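PDB 4XGO: anopheles Plasmodium-responsive Leucine-rich repeat protein 1B from Anopheles gambiae, which probably interacts with the leucine-rich repeat protein LRIM1 and probably takes part in the mosquito's response to Plasmodium. Local coordinates for residues A[54-60]-A[77-83]; A[62-68]-A[87-93]; A[104-110]-A[128-134]; A[179-185]-A[200-206]. One frame throughout, in Å; residues are numbered along the deposited sequence.

Contact 1 (A[54-60]-A[77-83]); sequences MRFNVIR and MLDRNDL. With ACT (acetate ion), chain F.
Arg-55 NE donates to Asp-79 OD2 at 3.0 Å in a salt bridge; its NH1 reaches Gly-32 of the second subunit, while Asp-79 OD1 is held by Ser-101 and Ser-103. Arg-80 NE donates to OXT of an acetate, probably from crystallisation, at 2.8 Å. The backbones run side by side, CA atoms 4.6 Å apart at Arg-55/Leu-78, joined by Met-54 N to Met-77 O (2.8 Å), Phe-56 N to Asp-79 O (3.0 Å) and Asp-82 N to Ile-59 O (2.8 Å). Phe-56 and Arg-80 share positive phi (60° and 64°). Asn-81 (chi1 m) bridges the turns: ND2 donates to Met-54 O (2.9 Å), OD1 accepts from Ile-59 N (3.0 Å). This is the asparagine ladder of leucine-rich repeats: Asn-57, whose OD1 accepts from Leu-33 N, holds the equivalent place one coil earlier. Inside, Leu-78 CD2 lies 3.7 Å from both Met-54 CB and Ile-59 CD1. Outside, Arg-80 CG meets Phe-56 CE1 (3.5 Å), whose ring stacks on Phe-56 of the second subunit.

Contact 2 (A[62-68]-A[87-93]); sequences LPPHVFQ and PPGIFHN
Ile-90 (chi1 t, chi2 p) pushes CD1 among Leu-62 CB (3.9 Å), Val-66 CG1 (4.0 Å) and Phe-67 CE2 (3.8 Å). Phe-67 and Phe-91, both with chi1 m, meet at CE2 to CE1, 4.0 Å, and both rings touch Leu-76 of strand 75-77. Farther out, Pro-64 CB packs on Pro-87 CB at 4.0 Å, with Pro-87 CG 3.4 Å from Leu-62 O. Turns, not strands, carry the backbones: type I from Pro-63 to Val-66, type II from Pro-87 to Ile-90 with Gly-89 at phi 89°, then type I from Gly-89 to His-92. CA atoms approach to 4.9 Å at Pro-64/Ile-90 and 5.4 Å at Gln-68/Asn-93. One water joins Pro-64 O (2.7 Å), Phe-67 N (2.8 Å) and Ile-90 O (2.8 Å); at the exposed edge Gln-68 NE2 donates to Asn-93 OD1 (2.8 Å). Turns at matching places, though of different type, stack coil on coil, and Phe-67 and Phe-91 are two members of the phenylalanine spine of a leucine-rich repeat solenoid.

Contact 3 (A[104-110]-A[128-134]); sequences NNNLERI and SNRLTHV
Arg-130 NE and NH2 donate to Asn-106 O at 3.1 and 2.9 Å, and NH2 forms a salt bridge with Glu-108 OE2 (2.7 Å). Asn-129 OD1, whose position is less certain, accepts from Leu-107 N (3.0 Å); its ND2 donates to Met-102 O and Leu-126 O. Backbone bonds run Arg-130 N to Leu-107 O (2.8 Å), Thr-132 N to Glu-108 O (2.9 Å) and Ile-110 N to His-133 O (3.0 Å); His-133 N finds no partner. Asn-105, whose OD1 accepts from Leu-83 N, matches Asn-129 one repeat earlier, continuing the asparagine ladder of the leucine-rich repeat solenoid. CA spacing is 4.7 Å at Asn-104/Ser-128 and 5.0 Å at Ile-110/Val-134. Arg-109 lays its guanidinium flat on the His-133 ring (chi1 t), centres 4.5 Å apart, and pairs with Glu-111; His-133 NE2 is hydrogen-bonded to Asp-112 OD1 and ND1 to a glycerol. One water links Asn-104 OD1 (2.9 Å) and Ser-128 OG (2.6 Å), beside the glycan. Inward, Leu-131 CD2 lies 3.9 Å from Leu-107 CB.

Contact 4 (A[179-185]-A[200-206]); sequences NVELTIL and NYPGLVD. Unlike the reference sequence in segment 200-206: Val-205 (reference Thr).
Both segments run parallel and become extended at their C-terminal ends (Ile-184, Leu-185; Asp-206), with CA atoms 5.4 Å apart at Asn-179/Tyr-201, 4.9 Å at Val-180/Gly-203, 4.2 Å at Thr-183/Leu-204 and 4.9 Å at Ile-184/Asp-206, where a parallel bridge begins. Asn-179 N donates to Asn-200 O at 2.9 Å. At the other end Thr-183 O accepts from both Val-205 N (2.8 Å) and Asp-206 N (3.0 Å), and Leu-185 N donates to Asp-206 O (3.0 Å). Between them the type I turn from Tyr-201 to Leu-204 leaves a gap filled by a water that bonds Asn-179 O (2.8 Å), Leu-182 O (2.8 Å) and Gly-203 N (2.7 Å). Gly-203 sits where a CB would collide with Val-180 O. The Asn-179 side chain (chi1 t) turns back on its own segment, OD1 accepting from Leu-182 N at 2.9 Å in an Asx motif. Leu-182 (chi1 t, chi2 p) sets CD2 3.7 Å from Tyr-201 CD1 and CG 3.7 Å from Leu-204 CD2, which also meets Leu-185 CB at 3.8 Å. On the outer side Thr-183 CG2 touches Val-205 CG2 at 3.7 Å, and Asp-206 forms a salt bridge with Arg-230 of the next strand. Inward leucines at and just before successive parallel strands, with coil paired to coil, are the hallmark of the leucine-rich repeat solenoid.

From the N terminus, segments 54-60 and 62-68 follow strand 51-53; their partners 77-83 and 87-93 lie one coil later, at the end of strand 75-77 and beyond it. Contacts 1 and 2 therefore cross, each closing the same coil at successive points; they touch through Leu-83 and Leu-62, and through Met-54 and Phe-67. Contact 3 opens after both have closed and closes the coil through strand 123-125. It meets contact 1 where Leu-83 O lies 2.7 Å from Asn-106 N and Leu-83 N 3.0 Å from Asn-105 OD1, so the ladder passes between them. Contact 4, centred about 25 Å from the centre of contact 3, closes the coil from strand 184-186 to strand 206-208, further along the parallel sheet.

Contact 1 (A[54-60]-A[77-83])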
# COMPACT_ATOMS: atom_id res chain seq x y z
N MET A 54 -16.66 4.09 7.52
CA MET A 54 -15.66 3.69 8.53
C MET A 54 -14.39 3.14 7.87
O MET A 54 -13.71 2.24 8.40
CB MET A 54 -16.27 2.69 9.53
CG MET A 54 -17.46 3.27 10.27
SD MET A 54 -18.09 2.14 11.54
CE MET A 54 -19.17 1.13 10.58
N ARG A 55 -14.04 3.73 6.74
CA ARG A 55 -12.86 3.34 5.96
C ARG A 55 -11.57 3.82 6.68
O ARG A 55 -11.60 4.78 7.43
CB ARG A 55 -12.88 4.03 4.59
CG ARG A 55 -14.15 3.93 3.75
CD ARG A 55 -14.03 4.81 2.49
NE ARG A 55 -13.26 4.11 1.47
CZ ARG A 55 -12.47 4.65 0.54
NH1 ARG A 55 -12.27 5.95 0.45
NH2 ARG A 55 -11.84 3.85 -0.30
N PHE A 56 -10.47 3.10 6.44
CA PHE A 56 -9.15 3.48 6.91
C PHE A 56 -9.08 3.57 8.43
O PHE A 56 -8.55 4.54 8.99
CB PHE A 56 -8.68 4.81 6.28
CG PHE A 56 -8.72 4.82 4.78
CD1 PHE A 56 -7.71 4.23 4.06
CD2 PHE A 56 -9.74 5.47 4.11
CE1 PHE A 56 -7.72 4.27 2.67
CE2 PHE A 56 -9.76 5.51 2.72
CZ PHE A 56 -8.76 4.90 2.01
N ASN A 57 -9.62 2.56 9.09
CA ASN A 57 -9.49 2.44 10.53
C ASN A 57 -8.70 1.17 10.82
O ASN A 57 -7.98 0.66 9.95
CB ASN A 57 -10.88 2.44 11.17
CG ASN A 57 -11.49 3.84 11.24
OD1 ASN A 57 -10.97 4.73 11.93
ND2 ASN A 57 -12.58 4.03 10.53
N VAL A 58 -8.81 0.64 12.03
CA VAL A 58 -8.09 -0.59 12.37
C VAL A 58 -9.06 -1.59 13.01
O VAL A 58 -8.72 -2.27 13.97
CB VAL A 58 -6.85 -0.32 13.25
CG1 VAL A 58 -5.73 0.29 12.41
CG2 VAL A 58 -7.19 0.58 14.42
N ILE A 59 -10.25 -1.68 12.43
CA ILE A 59 -11.32 -2.48 12.98
C ILE A 59 -11.02 -3.96 12.74
O ILE A 59 -10.78 -4.37 11.61
CB ILE A 59 -12.69 -2.10 12.38
CG1 ILE A 59 -13.06 -0.64 12.72
CG2 ILE A 59 -13.77 -3.05 12.87
CD1 ILE A 59 -14.09 -0.04 11.79
N ARG A 60 -11.02 -4.74 13.82
CA ARG A 60 -10.68 -6.17 13.75
C ARG A 60 -11.91 -7.07 13.73
O ARG A 60 -11.90 -8.12 13.08
CB ARG A 60 -9.77 -6.53 14.93
CG ARG A 60 -9.30 -7.96 14.97
CD ARG A 60 -8.29 -8.30 13.89
NE ARG A 60 -8.07 -9.75 13.88
CZ ARG A 60 -8.81 -10.63 13.21
NH1 ARG A 60 -9.85 -10.24 12.47
NH2 ARG A 60 -8.51 -11.93 13.29
N MET A 77 -19.33 1.65 4.12
CA MET A 77 -17.97 1.56 3.58
C MET A 77 -17.00 1.25 4.70
O MET A 77 -16.85 2.04 5.66
CB MET A 77 -17.61 2.84 2.84
CG MET A 77 -18.63 3.18 1.78
SD MET A 77 -18.04 4.42 0.64
CE MET A 77 -17.19 3.40 -0.55
N LEU A 78 -16.39 0.07 4.59
CA LEU A 78 -15.47 -0.43 5.60
C LEU A 78 -14.16 -0.85 4.97
O LEU A 78 -13.44 -1.67 5.53
CB LEU A 78 -16.10 -1.62 6.34
CG LEU A 78 -16.92 -1.15 7.53
CD1 LEU A 78 -17.92 -2.23 7.91
CD2 LEU A 78 -15.97 -0.85 8.67
N ASP A 79 -13.81 -0.20 3.86
CA ASP A 79 -12.55 -0.50 3.17
C ASP A 79 -11.38 -0.17 4.07
O ASP A 79 -11.46 0.76 4.87
CB ASP A 79 -12.41 0.28 1.87
CG ASP A 79 -13.70 0.36 1.10
OD1 ASP A 79 -14.01 -0.55 0.30
OD2 ASP A 79 -14.41 1.35 1.35
N ARG A 80 -10.31 -0.94 3.94
CA ARG A 80 -9.06 -0.67 4.65
C ARG A 80 -9.22 -0.78 6.15
O ARG A 80 -9.06 0.19 6.89
CB ARG A 80 -8.49 0.71 4.28
CG ARG A 80 -8.08 0.82 2.84
CD ARG A 80 -6.70 0.24 2.65
NE ARG A 80 -6.31 0.37 1.25
CZ ARG A 80 -5.17 -0.06 0.75
NH1 ARG A 80 -4.28 -0.69 1.52
NH2 ARG A 80 -4.93 0.11 -0.54
N ASN A 81 -9.59 -1.99 6.57
CA ASN A 81 -9.63 -2.35 7.99
C ASN A 81 -9.00 -3.74 8.13
O ASN A 81 -8.30 -4.21 7.22
CB ASN A 81 -11.06 -2.28 8.50
CG ASN A 81 -11.48 -0.88 8.85
OD1 ASN A 81 -11.05 -0.33 9.88
ND2 ASN A 81 -12.34 -0.29 8.03
N ASP A 82 -9.20 -4.38 9.27
CA ASP A 82 -8.53 -5.63 9.57
C ASP A 82 -9.51 -6.77 9.80
O ASP A 82 -9.23 -7.70 10.54
CB ASP A 82 -7.64 -5.45 10.80
CG ASP A 82 -6.55 -4.43 10.58
OD1 ASP A 82 -6.01 -4.37 9.46
OD2 ASP A 82 -6.21 -3.68 11.51
N LEU A 83 -10.66 -6.74 9.14
CA LEU A 83 -11.66 -7.78 9.33
C LEU A 83 -11.21 -9.07 8.65
O LEU A 83 -10.68 -9.04 7.54
CB LEU A 83 -13.00 -7.35 8.77
CG LEU A 83 -13.60 -6.09 9.41
CD1 LEU A 83 -14.69 -5.59 8.50
CD2 LEU A 83 -14.12 -6.40 10.80
C ACT F . -8.80 1.82 -0.91
O ACT F . -9.36 2.84 -1.34
OXT ACT F . -7.55 1.69 -0.84
CH3 ACT F . -9.67 0.71 -0.45
O HOH W 1 -6.27 -1.31 8.72

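Contact 2 (A[62-68]-A[87-93])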
# COMPACT_ATOMS: atom_id res chain seq x y z
N LEU A 62 -16.51 -6.94 13.92
CA LEU A 62 -17.79 -6.27 14.05
C LEU A 62 -18.68 -7.08 14.99
O LEU A 62 -18.85 -8.28 14.78
CB LEU A 62 -18.50 -6.19 12.70
CG LEU A 62 -17.86 -5.35 11.60
CD1 LEU A 62 -18.68 -5.54 10.33
CD2 LEU A 62 -17.78 -3.88 11.95
N PRO A 63 -19.28 -6.43 16.00
CA PRO A 63 -20.29 -7.15 16.80
C PRO A 63 -21.48 -7.55 15.92
O PRO A 63 -21.89 -6.78 15.06
CB PRO A 63 -20.70 -6.13 17.86
CG PRO A 63 -19.67 -5.06 17.83
CD PRO A 63 -19.11 -5.04 16.44
N PRO A 64 -22.05 -8.75 16.12
CA PRO A 64 -23.09 -9.24 15.19
C PRO A 64 -24.32 -8.34 15.07
O PRO A 64 -24.93 -8.28 13.99
CB PRO A 64 -23.48 -10.62 15.74
CG PRO A 64 -22.58 -10.90 16.89
CD PRO A 64 -21.67 -9.75 17.14
N HIS A 65 -24.70 -7.66 16.15
CA HIS A 65 -25.91 -6.83 16.15
C HIS A 65 -25.61 -5.32 16.10
O HIS A 65 -26.48 -4.49 16.36
CB HIS A 65 -26.79 -7.17 17.37
CG HIS A 65 -27.16 -8.62 17.46
ND1 HIS A 65 -27.80 -9.29 16.44
CD2 HIS A 65 -26.97 -9.53 18.44
CE1 HIS A 65 -28.01 -10.54 16.81
NE2 HIS A 65 -27.50 -10.71 18.01
N VAL A 66 -24.39 -4.95 15.72
CA VAL A 66 -24.01 -3.53 15.71
C VAL A 66 -24.91 -2.67 14.80
O VAL A 66 -25.15 -1.51 15.11
CB VAL A 66 -22.53 -3.34 15.35
CG1 VAL A 66 -22.27 -3.71 13.89
CG2 VAL A 66 -22.08 -1.91 15.63
N PHE A 67 -25.43 -3.25 13.71
CA PHE A 67 -26.23 -2.48 12.75
C PHE A 67 -27.75 -2.53 12.98
O PHE A 67 -28.52 -1.90 12.22
CB PHE A 67 -25.87 -2.85 11.30
CG PHE A 67 -24.42 -2.63 10.96
CD1 PHE A 67 -23.78 -1.42 11.27
CD2 PHE A 67 -23.66 -3.63 10.34
CE1 PHE A 67 -22.44 -1.22 10.98
CE2 PHE A 67 -22.32 -3.42 10.05
CZ PHE A 67 -21.70 -2.22 10.36
N GLN A 68 -28.19 -3.23 14.02
CA GLN A 68 -29.59 -3.19 14.41
C GLN A 68 -30.05 -1.76 14.71
O GLN A 68 -31.21 -1.42 14.49
CB GLN A 68 -29.83 -4.06 15.63
CG GLN A 68 -29.61 -5.52 15.38
CD GLN A 68 -30.38 -6.37 16.37
OE1 GLN A 68 -30.27 -6.17 17.58
NE2 GLN A 68 -31.19 -7.28 15.86
N PRO A 87 -19.71 -11.72 11.12
CA PRO A 87 -20.49 -12.60 12.01
C PRO A 87 -21.89 -12.88 11.48
O PRO A 87 -22.41 -12.09 10.70
CB PRO A 87 -20.57 -11.79 13.29
CG PRO A 87 -20.59 -10.39 12.80
CD PRO A 87 -19.62 -10.35 11.66
N PRO A 88 -22.50 -14.01 11.89
CA PRO A 88 -23.86 -14.28 11.42
C PRO A 88 -24.82 -13.19 11.88
O PRO A 88 -24.76 -12.76 13.03
CB PRO A 88 -24.20 -15.66 12.02
CG PRO A 88 -23.18 -15.91 13.08
CD PRO A 88 -21.96 -15.11 12.70
N GLY A 89 -25.66 -12.74 10.96
CA GLY A 89 -26.69 -11.76 11.24
C GLY A 89 -26.23 -10.32 11.07
O GLY A 89 -26.98 -9.40 11.38
N ILE A 90 -25.01 -10.11 10.59
CA ILE A 90 -24.46 -8.76 10.50
C ILE A 90 -25.38 -7.80 9.71
O ILE A 90 -25.55 -6.64 10.12
CB ILE A 90 -23.02 -8.76 9.94
CG1 ILE A 90 -22.37 -7.38 10.07
CG2 ILE A 90 -22.99 -9.26 8.51
CD1 ILE A 90 -22.14 -6.93 11.50
N PHE A 91 -25.97 -8.28 8.62
CA PHE A 91 -26.88 -7.45 7.80
C PHE A 91 -28.35 -7.86 7.87
O PHE A 91 -29.15 -7.51 7.00
CB PHE A 91 -26.41 -7.42 6.34
CG PHE A 91 -25.00 -6.94 6.16
CD1 PHE A 91 -24.55 -5.78 6.79
CD2 PHE A 91 -24.10 -7.65 5.38
CE1 PHE A 91 -23.24 -5.34 6.65
CE2 PHE A 91 -22.79 -7.22 5.23
CZ PHE A 91 -22.36 -6.06 5.86
N HIS A 92 -28.73 -8.57 8.93
CA HIS A 92 -30.10 -9.06 9.02
C HIS A 92 -31.13 -7.92 9.14
O HIS A 92 -32.28 -8.07 8.71
CB HIS A 92 -30.23 -9.99 10.22
CG HIS A 92 -31.63 -10.46 10.46
ND1 HIS A 92 -32.28 -11.33 9.61
CD2 HIS A 92 -32.52 -10.16 11.44
CE1 HIS A 92 -33.50 -11.57 10.08
NE2 HIS A 92 -33.67 -10.87 11.18
N ASN A 93 -30.72 -6.82 9.76
CA ASN A 93 -31.61 -5.72 10.03
C ASN A 93 -31.28 -4.48 9.20
O ASN A 93 -31.67 -3.36 9.57
CB ASN A 93 -31.58 -5.39 11.52
CG ASN A 93 -32.06 -6.55 12.38
OD1 ASN A 93 -31.26 -7.19 13.07
ND2 ASN A 93 -33.35 -6.86 12.30
O HOH W 2 -25.61 -5.92 12.82
O HOH W 3 -28.25 -8.03 13.56

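Contact 3 (A[104-110]-A[128-134])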
# COMPACT_ATOMS: atom_id res chain seq x y z
N ASN A 104 -9.82 -4.39 0.76
CA ASN A 104 -8.61 -4.22 1.56
C ASN A 104 -8.81 -4.53 3.04
O ASN A 104 -8.35 -3.80 3.91
CB ASN A 104 -8.05 -2.80 1.34
CG ASN A 104 -7.61 -2.55 -0.09
OD1 ASN A 104 -8.39 -2.13 -0.95
ND2 ASN A 104 -6.37 -2.89 -0.37
N ASN A 105 -9.54 -5.61 3.31
CA ASN A 105 -9.52 -6.24 4.62
C ASN A 105 -8.80 -7.60 4.49
O ASN A 105 -8.00 -7.79 3.56
CB ASN A 105 -10.95 -6.40 5.16
CG ASN A 105 -11.51 -5.10 5.75
OD1 ASN A 105 -11.53 -4.93 6.96
ND2 ASN A 105 -11.92 -4.19 4.89
N ASN A 106 -9.03 -8.50 5.43
CA ASN A 106 -8.43 -9.83 5.40
C ASN A 106 -9.50 -10.90 5.35
O ASN A 106 -9.32 -12.00 5.91
CB ASN A 106 -7.55 -10.04 6.64
CG ASN A 106 -6.42 -9.04 6.74
OD1 ASN A 106 -6.15 -8.49 7.82
ND2 ASN A 106 -5.75 -8.79 5.64
N LEU A 107 -10.60 -10.63 4.65
CA LEU A 107 -11.73 -11.55 4.67
C LEU A 107 -11.40 -12.86 3.97
O LEU A 107 -10.83 -12.85 2.87
CB LEU A 107 -12.94 -10.93 4.02
CG LEU A 107 -13.55 -9.73 4.72
CD1 LEU A 107 -14.55 -9.18 3.73
CD2 LEU A 107 -14.18 -10.10 6.04
N GLU A 108 -11.72 -13.96 4.64
CA GLU A 108 -11.43 -15.32 4.12
C GLU A 108 -12.67 -15.90 3.44
O GLU A 108 -12.56 -16.58 2.43
CB GLU A 108 -10.96 -16.22 5.26
CG GLU A 108 -9.76 -15.65 6.00
CD GLU A 108 -9.42 -16.37 7.28
OE1 GLU A 108 -9.95 -17.49 7.53
OE2 GLU A 108 -8.61 -15.81 8.05
N ARG A 109 -13.84 -15.65 4.01
CA ARG A 109 -15.09 -16.18 3.47
C ARG A 109 -16.23 -15.20 3.67
O ARG A 109 -16.23 -14.45 4.62
CB ARG A 109 -15.46 -17.49 4.16
CG ARG A 109 -14.54 -18.67 3.89
CD ARG A 109 -14.94 -19.85 4.78
NE ARG A 109 -16.35 -20.20 4.60
CZ ARG A 109 -16.84 -21.03 3.67
NH1 ARG A 109 -16.05 -21.68 2.83
NH2 ARG A 109 -18.14 -21.25 3.62
N ILE A 110 -17.19 -15.24 2.75
CA ILE A 110 -18.51 -14.65 2.94
C ILE A 110 -19.49 -15.80 2.97
O ILE A 110 -19.67 -16.48 1.96
CB ILE A 110 -18.94 -13.77 1.75
CG1 ILE A 110 -17.96 -12.62 1.53
CG2 ILE A 110 -20.36 -13.26 1.94
CD1 ILE A 110 -17.84 -11.64 2.66
N SER A 128 -9.28 -7.22 -2.92
CA SER A 128 -8.09 -7.18 -2.06
C SER A 128 -8.38 -7.67 -0.65
O SER A 128 -8.06 -7.01 0.34
CB SER A 128 -7.43 -5.79 -2.06
OG SER A 128 -7.01 -5.41 -3.36
N ASN A 129 -9.01 -8.83 -0.57
CA ASN A 129 -9.10 -9.59 0.66
C ASN A 129 -8.35 -10.93 0.45
O ASN A 129 -7.39 -10.97 -0.33
CB ASN A 129 -10.56 -9.78 1.00
CG ASN A 129 -11.17 -8.55 1.62
OD1 ASN A 129 -10.96 -8.29 2.80
ND2 ASN A 129 -11.95 -7.82 0.86
N ARG A 130 -8.77 -11.98 1.15
CA ARG A 130 -8.21 -13.33 0.94
C ARG A 130 -9.32 -14.34 0.68
O ARG A 130 -9.28 -15.47 1.19
CB ARG A 130 -7.43 -13.80 2.17
CG ARG A 130 -6.33 -12.89 2.65
CD ARG A 130 -5.75 -13.43 3.96
NE ARG A 130 -6.68 -13.33 5.09
CZ ARG A 130 -6.40 -13.66 6.35
NH1 ARG A 130 -5.20 -14.17 6.65
NH2 ARG A 130 -7.31 -13.50 7.32
N LEU A 131 -10.33 -13.92 -0.08
CA LEU A 131 -11.56 -14.68 -0.20
C LEU A 131 -11.37 -15.97 -0.96
O LEU A 131 -10.86 -15.96 -2.07
CB LEU A 131 -12.64 -13.85 -0.87
CG LEU A 131 -13.20 -12.74 0.01
CD1 LEU A 131 -14.07 -11.84 -0.85
CD2 LEU A 131 -14.00 -13.33 1.17
N THR A 132 -11.80 -17.08 -0.35
CA THR A 132 -11.85 -18.36 -1.06
C THR A 132 -13.28 -18.80 -1.35
O THR A 132 -13.50 -19.77 -2.07
CB THR A 132 -11.19 -19.45 -0.22
OG1 THR A 132 -11.81 -19.50 1.07
CG2 THR A 132 -9.69 -19.16 -0.08
N HIS A 133 -14.25 -18.12 -0.75
CA HIS A 133 -15.64 -18.42 -0.98
C HIS A 133 -16.49 -17.16 -0.89
O HIS A 133 -16.44 -16.46 0.11
CB HIS A 133 -16.14 -19.41 0.09
CG HIS A 133 -17.58 -19.76 -0.07
ND1 HIS A 133 -18.02 -20.72 -0.95
CD2 HIS A 133 -18.69 -19.24 0.50
CE1 HIS A 133 -19.34 -20.81 -0.89
NE2 HIS A 133 -19.77 -19.92 -0.02
N VAL A 134 -17.25 -16.92 -1.94
CA VAL A 134 -18.36 -15.99 -1.92
C VAL A 134 -19.33 -16.38 -3.04
O VAL A 134 -18.95 -16.37 -4.22
CB VAL A 134 -17.93 -14.51 -2.03
CG1 VAL A 134 -17.06 -14.25 -3.25
CG2 VAL A 134 -19.16 -13.62 -2.02
O HOH W 4 -8.47 -3.22 -3.66
O HOH W 5 -13.30 -21.62 1.84

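Contact 4 (A[179-185]-A[200-206])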
# COMPACT_ATOMS: atom_id res chain seq x y z
N ASN A 179 -27.29 -14.84 -18.18
CA ASN A 179 -27.35 -13.44 -17.79
C ASN A 179 -27.16 -12.63 -19.06
O ASN A 179 -26.08 -12.62 -19.62
CB ASN A 179 -26.26 -13.14 -16.74
CG ASN A 179 -26.15 -11.65 -16.41
OD1 ASN A 179 -26.66 -10.79 -17.11
ND2 ASN A 179 -25.46 -11.35 -15.32
N VAL A 180 -28.23 -11.97 -19.51
CA VAL A 180 -28.18 -11.17 -20.75
C VAL A 180 -27.78 -9.72 -20.50
O VAL A 180 -27.54 -8.98 -21.44
CB VAL A 180 -29.53 -11.21 -21.51
CG1 VAL A 180 -30.06 -12.64 -21.57
CG2 VAL A 180 -30.57 -10.28 -20.89
N GLU A 181 -27.71 -9.32 -19.23
CA GLU A 181 -27.34 -7.95 -18.88
C GLU A 181 -25.84 -7.72 -18.75
O GLU A 181 -25.40 -6.58 -18.84
CB GLU A 181 -28.01 -7.55 -17.56
CG GLU A 181 -29.53 -7.49 -17.64
CD GLU A 181 -30.01 -6.47 -18.65
OE1 GLU A 181 -30.95 -6.78 -19.41
OE2 GLU A 181 -29.44 -5.35 -18.68
N LEU A 182 -25.09 -8.79 -18.50
CA LEU A 182 -23.63 -8.67 -18.27
C LEU A 182 -22.93 -8.10 -19.50
O LEU A 182 -22.97 -8.68 -20.59
CB LEU A 182 -23.03 -10.02 -17.91
CG LEU A 182 -21.53 -10.05 -17.58
CD1 LEU A 182 -21.21 -9.12 -16.42
CD2 LEU A 182 -21.04 -11.47 -17.27
N THR A 183 -22.27 -6.97 -19.28
CA THR A 183 -21.72 -6.11 -20.33
C THR A 183 -20.20 -6.08 -20.28
O THR A 183 -19.53 -6.16 -21.31
CB THR A 183 -22.30 -4.68 -20.17
OG1 THR A 183 -23.73 -4.72 -20.40
CG2 THR A 183 -21.69 -3.69 -21.14
N ILE A 184 -19.64 -5.94 -19.08
CA ILE A 184 -18.20 -5.86 -18.89
C ILE A 184 -17.79 -6.96 -17.93
O ILE A 184 -18.28 -7.00 -16.81
CB ILE A 184 -17.81 -4.49 -18.32
CG1 ILE A 184 -18.21 -3.37 -19.29
CG2 ILE A 184 -16.32 -4.43 -18.04
CD1 ILE A 184 -17.99 -1.97 -18.75
N LEU A 185 -16.90 -7.84 -18.38
CA LEU A 185 -16.39 -8.94 -17.57
C LEU A 185 -14.85 -8.95 -17.58
O LEU A 185 -14.21 -9.16 -18.65
CB LEU A 185 -16.90 -10.28 -18.10
CG LEU A 185 -16.52 -11.55 -17.35
CD1 LEU A 185 -16.94 -11.48 -15.90
CD2 LEU A 185 -17.13 -12.75 -18.06
N ASN A 200 -23.41 -18.33 -22.02
CA ASN A 200 -24.45 -17.87 -21.09
C ASN A 200 -24.50 -16.34 -20.89
O ASN A 200 -25.34 -15.85 -20.11
CB ASN A 200 -24.27 -18.54 -19.73
CG ASN A 200 -24.40 -20.04 -19.78
OD1 ASN A 200 -25.07 -20.60 -20.65
ND2 ASN A 200 -23.77 -20.71 -18.83
N TYR A 201 -23.64 -15.61 -21.61
CA TYR A 201 -23.51 -14.15 -21.48
C TYR A 201 -23.57 -13.45 -22.85
O TYR A 201 -22.56 -12.89 -23.32
CB TYR A 201 -22.23 -13.81 -20.70
CG TYR A 201 -22.18 -14.61 -19.44
CD1 TYR A 201 -23.05 -14.33 -18.39
CD2 TYR A 201 -21.35 -15.70 -19.31
CE1 TYR A 201 -23.05 -15.08 -17.24
CE2 TYR A 201 -21.34 -16.47 -18.16
CZ TYR A 201 -22.20 -16.16 -17.13
OH TYR A 201 -22.23 -16.92 -15.97
N PRO A 202 -24.76 -13.46 -23.49
CA PRO A 202 -24.87 -12.95 -24.85
C PRO A 202 -24.83 -11.42 -24.98
O PRO A 202 -24.74 -10.91 -26.11
CB PRO A 202 -26.23 -13.49 -25.32
CG PRO A 202 -27.01 -13.67 -24.07
CD PRO A 202 -26.02 -14.07 -23.02
N GLY A 203 -24.87 -10.70 -23.86
CA GLY A 203 -24.87 -9.25 -23.86
C GLY A 203 -23.49 -8.62 -23.73
O GLY A 203 -23.35 -7.40 -23.69
N LEU A 204 -22.46 -9.46 -23.63
CA LEU A 204 -21.11 -8.99 -23.35
C LEU A 204 -20.61 -8.05 -24.43
O LEU A 204 -20.78 -8.31 -25.63
CB LEU A 204 -20.16 -10.17 -23.21
CG LEU A 204 -20.19 -10.92 -21.88
CD1 LEU A 204 -19.35 -12.18 -22.03
CD2 LEU A 204 -19.62 -10.02 -20.78
N VAL A 205 -20.04 -6.94 -23.97
CA VAL A 205 -19.42 -5.93 -24.81
C VAL A 205 -17.89 -5.96 -24.69
O VAL A 205 -17.18 -5.85 -25.70
CB VAL A 205 -19.97 -4.53 -24.46
CG1 VAL A 205 -19.27 -3.45 -25.28
CG2 VAL A 205 -21.47 -4.50 -24.72
N ASP A 206 -17.40 -6.10 -23.46
CA ASP A 206 -15.96 -6.11 -23.19
C ASP A 206 -15.63 -7.31 -22.31
O ASP A 206 -16.18 -7.47 -21.22
CB ASP A 206 -15.51 -4.81 -22.51
CG ASP A 206 -15.93 -3.57 -23.27
OD1 ASP A 206 -15.55 -3.41 -24.45
OD2 ASP A 206 -16.66 -2.73 -22.68
O HOH W 6 -24.35 -11.02 -21.18